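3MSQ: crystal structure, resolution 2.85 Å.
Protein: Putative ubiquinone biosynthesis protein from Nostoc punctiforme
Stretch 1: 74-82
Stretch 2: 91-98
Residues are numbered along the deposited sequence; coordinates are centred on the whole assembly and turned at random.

Stretch 1, residues 74-82: PFNLDDLAK
Stretch 2 (91-98) VYAREMKA

The contact is built around Ala93, whose CB points toward the first stretch and presses as a small knob against the backbone of helix 77-81. Ala93 CB lies 3.4 Å from Leu77 O, 3.6 Å from Ala81 N, 3.8 Å from Ala81 CB and 4.0 Å from Leu80 CB. It therefore rests against one helical turn, the one closed by the bond from Ala81 N to Leu77 O (3.1 Å). The CA atoms of Ala81 and Ala93 are 5.2 Å apart, and both residues are alanine; this pair marks the register.

The helix 77-81 and the helix 91-98, which begins earlier in the chain, run at 128° between their N-to-C directions, with a signed crossing of -128° and axes 8.1 Å apart at closest approach. Backbone torsions are helical in both, near -65/-40 for most residues, with Glu95 at -85/-14.

Around the alanines, larger side chains fill the space. Leu77 (chi1 m, chi2 t) points toward the second helix; its CD2 is 3.8 Å from CB of Met96, a selenomethionine whose end leads away, and 4.1 Å from Ala93 CB. Tyr92 (chi1 t, chi2 59°) leaves its backbone sideways, but its ring comes nearer. Near the plane of that ring, at its edge, lie Leu80 CD1, 4.4 Å from Tyr92 CD2, and Phe75 CE1, 4.1 Å from Tyr92 CE2. Phe75, in extended backbone (-135/149) with chi1 p, carries the apolar surface beyond the helix start.

Asn76 occupies the N-cap position. The backbone O of Asn76 accepts from Asp79 N (3.0 Å) and Leu80 N (3.2 Å), while Asn76 ND2 donates to Asp79 OD2 at 2.8 Å.

At the polar edge, Lys97 (m, -97°, t, p) brings NZ to 3.1 Å from Asp78 OD1, a hydrogen-bonded salt bridge. Asp78 (chi1 m) starts away from the partner, yet its carboxylate comes nearer: opposite charges meet on exposed residues, outside the apolar packing.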

ATOM      1  N   PRO A  74      26.101  31.007   2.415  1.00 57.25           N
ATOM      2  CA  PRO A  74      26.857  29.997   1.663  1.00 58.02           C
ATOM      3  C   PRO A  74      28.289  29.876   2.200  1.00 63.99           C
ATOM      4  O   PRO A  74      28.859  30.847   2.731  1.00 63.90           O
ATOM      5  CB  PRO A  74      26.804  30.508   0.219  1.00 59.89           C
ATOM      6  CG  PRO A  74      26.647  31.982   0.349  1.00 64.09           C
ATOM      7  CD  PRO A  74      25.838  32.213   1.594  1.00 59.10           C
ATOM      8  N   PHE A  75      28.841  28.661   2.080  1.00 60.46           N
ATOM      9  CA  PHE A  75      30.170  28.320   2.543  1.00 60.66           C
ATOM     10  C   PHE A  75      30.949  27.522   1.520  1.00 69.80           C
ATOM     11  O   PHE A  75      30.354  26.753   0.764  1.00 72.29           O
ATOM     12  CB  PHE A  75      30.079  27.527   3.861  1.00 60.61           C
ATOM     13  CG  PHE A  75      29.170  26.322   3.838  1.00 59.40           C
ATOM     14  CD1 PHE A  75      29.647  25.079   3.438  1.00 61.12           C
ATOM     15  CD2 PHE A  75      27.848  26.421   4.256  1.00 59.07           C
ATOM     16  CE1 PHE A  75      28.812  23.960   3.429  1.00 60.58           C
ATOM     17  CE2 PHE A  75      27.009  25.302   4.235  1.00 60.45           C
ATOM     18  CZ  PHE A  75      27.498  24.081   3.814  1.00 58.33           C
ATOM     19  N   ASN A  76      32.275  27.681   1.509  1.00 67.34           N
ATOM     20  CA  ASN A  76      33.159  26.881   0.659  1.00 68.58           C
ATOM     21  C   ASN A  76      33.771  25.814   1.597  1.00 74.13           C
ATOM     22  O   ASN A  76      34.421  26.182   2.586  1.00 74.49           O
ATOM     23  CB  ASN A  76      34.237  27.766   0.008  1.00 65.94           C
ATOM     24  CG  ASN A  76      35.236  27.051  -0.873  1.00 84.44           C
ATOM     25  OD1 ASN A  76      35.019  25.930  -1.356  1.00 90.13           O
ATOM     26  ND2 ASN A  76      36.353  27.703  -1.129  1.00 70.25           N
ATOM     27  N   LEU A  77      33.525  24.509   1.324  1.00 70.49           N
ATOM     28  CA  LEU A  77      34.038  23.409   2.169  1.00 70.57           C
ATOM     29  C   LEU A  77      35.530  23.482   2.454  1.00 74.35           C
ATOM     30  O   LEU A  77      35.956  23.121   3.554  1.00 74.63           O
ATOM     31  CB  LEU A  77      33.686  22.012   1.615  1.00 70.93           C
ATOM     32  CG  LEU A  77      32.296  21.468   1.915  1.00 74.60           C
ATOM     33  CD1 LEU A  77      32.015  20.243   1.078  1.00 75.20           C
ATOM     34  CD2 LEU A  77      32.115  21.127   3.393  1.00 77.36           C
ATOM     35  N   ASP A  78      36.318  23.958   1.472  1.00 70.68           N
ATOM     36  CA  ASP A  78      37.772  24.094   1.588  1.00 72.10           C
ATOM     37  C   ASP A  78      38.181  25.136   2.628  1.00 73.39           C
ATOM     38  O   ASP A  78      39.170  24.936   3.333  1.00 73.17           O
ATOM     39  CB  ASP A  78      38.396  24.387   0.213  1.00 76.57           C
ATOM     40  CG  ASP A  78      38.158  23.287  -0.815  1.00 96.44           C
ATOM     41  OD1 ASP A  78      38.691  22.168  -0.623  1.00103.65           O
ATOM     42  OD2 ASP A  78      37.419  23.542  -1.801  1.00 98.70           O
ATOM     43  N   ASP A  79      37.402  26.229   2.746  1.00 68.70           N
ATOM     44  CA  ASP A  79      37.649  27.306   3.714  1.00 67.45           C
ATOM     45  C   ASP A  79      37.265  26.905   5.138  1.00 68.14           C
ATOM     46  O   ASP A  79      37.910  27.359   6.091  1.00 69.02           O
ATOM     47  CB  ASP A  79      36.945  28.590   3.296  1.00 67.92           C
ATOM     48  CG  ASP A  79      37.601  29.253   2.116  1.00 75.55           C
ATOM     49  OD1 ASP A  79      38.761  29.709   2.259  1.00 82.00           O
ATOM     50  OD2 ASP A  79      36.977  29.290   1.041  1.00 75.62           O
ATOM     51  N   LEU A  80      36.220  26.053   5.275  1.00 59.57           N
ATOM     52  CA  LEU A  80      35.760  25.513   6.553  1.00 56.82           C
ATOM     53  C   LEU A  80      36.814  24.575   7.114  1.00 63.92           C
ATOM     54  O   LEU A  80      37.089  24.624   8.313  1.00 64.33           O
ATOM     55  CB  LEU A  80      34.442  24.740   6.391  1.00 54.25           C
ATOM     56  CG  LEU A  80      33.164  25.533   6.185  1.00 54.19           C
ATOM     57  CD1 LEU A  80      31.996  24.591   6.104  1.00 52.18           C
ATOM     58  CD2 LEU A  80      32.939  26.528   7.308  1.00 53.43           C
ATOM     59  N   ALA A  81      37.417  23.727   6.234  1.00 61.76           N
ATOM     60  CA  ALA A  81      38.475  22.770   6.571  1.00 61.89           C
ATOM     61  C   ALA A  81      39.710  23.476   7.097  1.00 68.00           C
ATOM     62  O   ALA A  81      40.424  22.911   7.920  1.00 70.33           O
ATOM     63  CB  ALA A  81      38.823  21.944   5.351  1.00 63.23           C
ATOM     64  N   LYS A  82      39.942  24.730   6.656  1.00 64.18           N
ATOM     65  CA  LYS A  82      41.101  25.524   7.060  1.00 65.30           C
ATOM     66  C   LYS A  82      40.981  26.170   8.454  1.00 71.70           C
ATOM     67  O   LYS A  82      41.932  26.799   8.907  1.00 73.82           O
ATOM     68  CB  LYS A  82      41.497  26.513   5.954  1.00 66.97           C
ATOM     69  CG  LYS A  82      42.015  25.826   4.679  1.00 70.85           C
ATOM     70  CD  LYS A  82      42.201  26.804   3.527  1.00 85.96           C
ATOM     71  CE  LYS A  82      42.434  26.156   2.182  1.00 95.88           C
ATOM     72  NZ  LYS A  82      42.527  27.181   1.099  1.00108.56           N
ATOM     73  N   VAL A  91      35.359  19.883  11.543  1.00 69.64           N
ATOM     74  CA  VAL A  91      34.787  18.542  11.715  1.00 67.70           C
ATOM     75  C   VAL A  91      33.855  18.193  10.550  1.00 74.09           C
ATOM     76  O   VAL A  91      33.989  17.108   9.971  1.00 74.18           O
ATOM     77  CB  VAL A  91      34.114  18.346  13.100  1.00 68.63           C
ATOM     78  CG1 VAL A  91      33.579  16.922  13.264  1.00 67.88           C
ATOM     79  CG2 VAL A  91      35.068  18.694  14.239  1.00 68.73           C
ATOM     80  N   TYR A  92      32.938  19.132  10.192  1.00 72.00           N
ATOM     81  CA  TYR A  92      31.955  18.989   9.107  1.00 71.36           C
ATOM     82  C   TYR A  92      32.632  18.787   7.762  1.00 73.45           C
ATOM     83  O   TYR A  92      32.325  17.809   7.081  1.00 72.06           O
ATOM     84  CB  TYR A  92      30.982  20.186   9.072  1.00 73.05           C
ATOM     85  CG  TYR A  92      29.854  20.040   8.069  1.00 76.86           C
ATOM     86  CD1 TYR A  92      28.963  18.967   8.140  1.00 79.26           C
ATOM     87  CD2 TYR A  92      29.658  20.989   7.064  1.00 77.61           C
ATOM     88  CE1 TYR A  92      27.924  18.824   7.220  1.00 81.11           C
ATOM     89  CE2 TYR A  92      28.614  20.862   6.143  1.00 78.20           C
ATOM     90  CZ  TYR A  92      27.748  19.779   6.227  1.00 90.91           C
ATOM     91  OH  TYR A  92      26.706  19.642   5.335  1.00 97.36           O
ATOM     92  N   ALA A  93      33.576  19.680   7.409  1.00 71.19           N
ATOM     93  CA  ALA A  93      34.337  19.637   6.164  1.00 73.17           C
ATOM     94  C   ALA A  93      35.173  18.359   6.021  1.00 80.67           C
ATOM     95  O   ALA A  93      35.114  17.725   4.966  1.00 80.47           O
ATOM     96  CB  ALA A  93      35.215  20.867   6.041  1.00 74.68           C
ATOM     97  N   ARG A  94      35.903  17.955   7.087  1.00 80.38           N
ATOM     98  CA  ARG A  94      36.735  16.745   7.103  1.00 82.94           C
ATOM     99  C   ARG A  94      35.924  15.493   6.771  1.00 88.67           C
ATOM    100  O   ARG A  94      36.392  14.664   5.984  1.00 90.19           O
ATOM    101  CB  ARG A  94      37.480  16.583   8.442  1.00 84.18           C
ATOM    102  N   GLU A  95      34.698  15.380   7.326  1.00 84.51           N
ATOM    103  CA  GLU A  95      33.832  14.239   7.048  1.00 84.72           C
ATOM    104  C   GLU A  95      32.979  14.356   5.769  1.00 91.27           C
ATOM    105  O   GLU A  95      32.447  13.345   5.294  1.00 91.02           O
ATOM    106  CB  GLU A  95      33.054  13.766   8.280  1.00 84.89           C
ATOM    107  CG  GLU A  95      31.994  14.711   8.805  1.00 91.23           C
ATOM    108  CD  GLU A  95      31.148  14.054   9.878  1.00105.94           C
ATOM    109  OE1 GLU A  95      31.622  13.976  11.037  1.00 96.12           O
ATOM    110  OE2 GLU A  95      30.050  13.548   9.544  1.00 92.22           O
HETATM  111  N   MSE A  96      32.883  15.576   5.196  1.00 89.75           N
HETATM  112  CA  MSE A  96      32.181  15.819   3.931  1.00 90.34           C
HETATM  113  C   MSE A  96      33.068  15.337   2.778  1.00 96.01           C
HETATM  114  O   MSE A  96      32.566  14.732   1.824  1.00 95.98           O
HETATM  115  CB  MSE A  96      31.847  17.309   3.731  1.00 92.62           C
HETATM  116  CG  MSE A  96      30.466  17.744   4.270  1.00 98.88           C
HETATM  117 SE   MSE A  96      28.893  16.578   3.968  0.75106.49          SE
HETATM  118  CE  MSE A  96      29.164  16.111   1.992  1.00104.49           C
ATOM    119  N   LYS A  97      34.393  15.611   2.883  1.00 93.41           N
ATOM    120  CA  LYS A  97      35.426  15.222   1.916  1.00 94.61           C
ATOM    121  C   LYS A  97      35.596  13.708   1.923  1.00 98.61           C
ATOM    122  O   LYS A  97      35.926  13.129   0.891  1.00 99.92           O
ATOM    123  CB  LYS A  97      36.769  15.909   2.230  1.00 97.85           C
ATOM    124  CG  LYS A  97      36.736  17.437   2.149  1.00102.39           C
ATOM    125  CD  LYS A  97      37.229  17.966   0.818  1.00111.19           C
ATOM    126  CE  LYS A  97      37.322  19.472   0.814  1.00115.39           C
ATOM    127  NZ  LYS A  97      38.520  19.973   1.544  1.00116.20           N
ATOM    128  N   ALA A  98      35.355  13.075   3.088  1.00 93.89           N
ATOM    129  CA  ALA A  98      35.431  11.624   3.282  1.00 93.86           C
ATOM    130  C   ALA A  98      34.175  10.912   2.740  1.00 96.84           C
ATOM    131  O   ALA A  98      34.267   9.739   2.377  1.00 98.19           O
ATOM    132  CB  ALA A  98      35.634  11.300   4.756  1.00 93.90           C
TER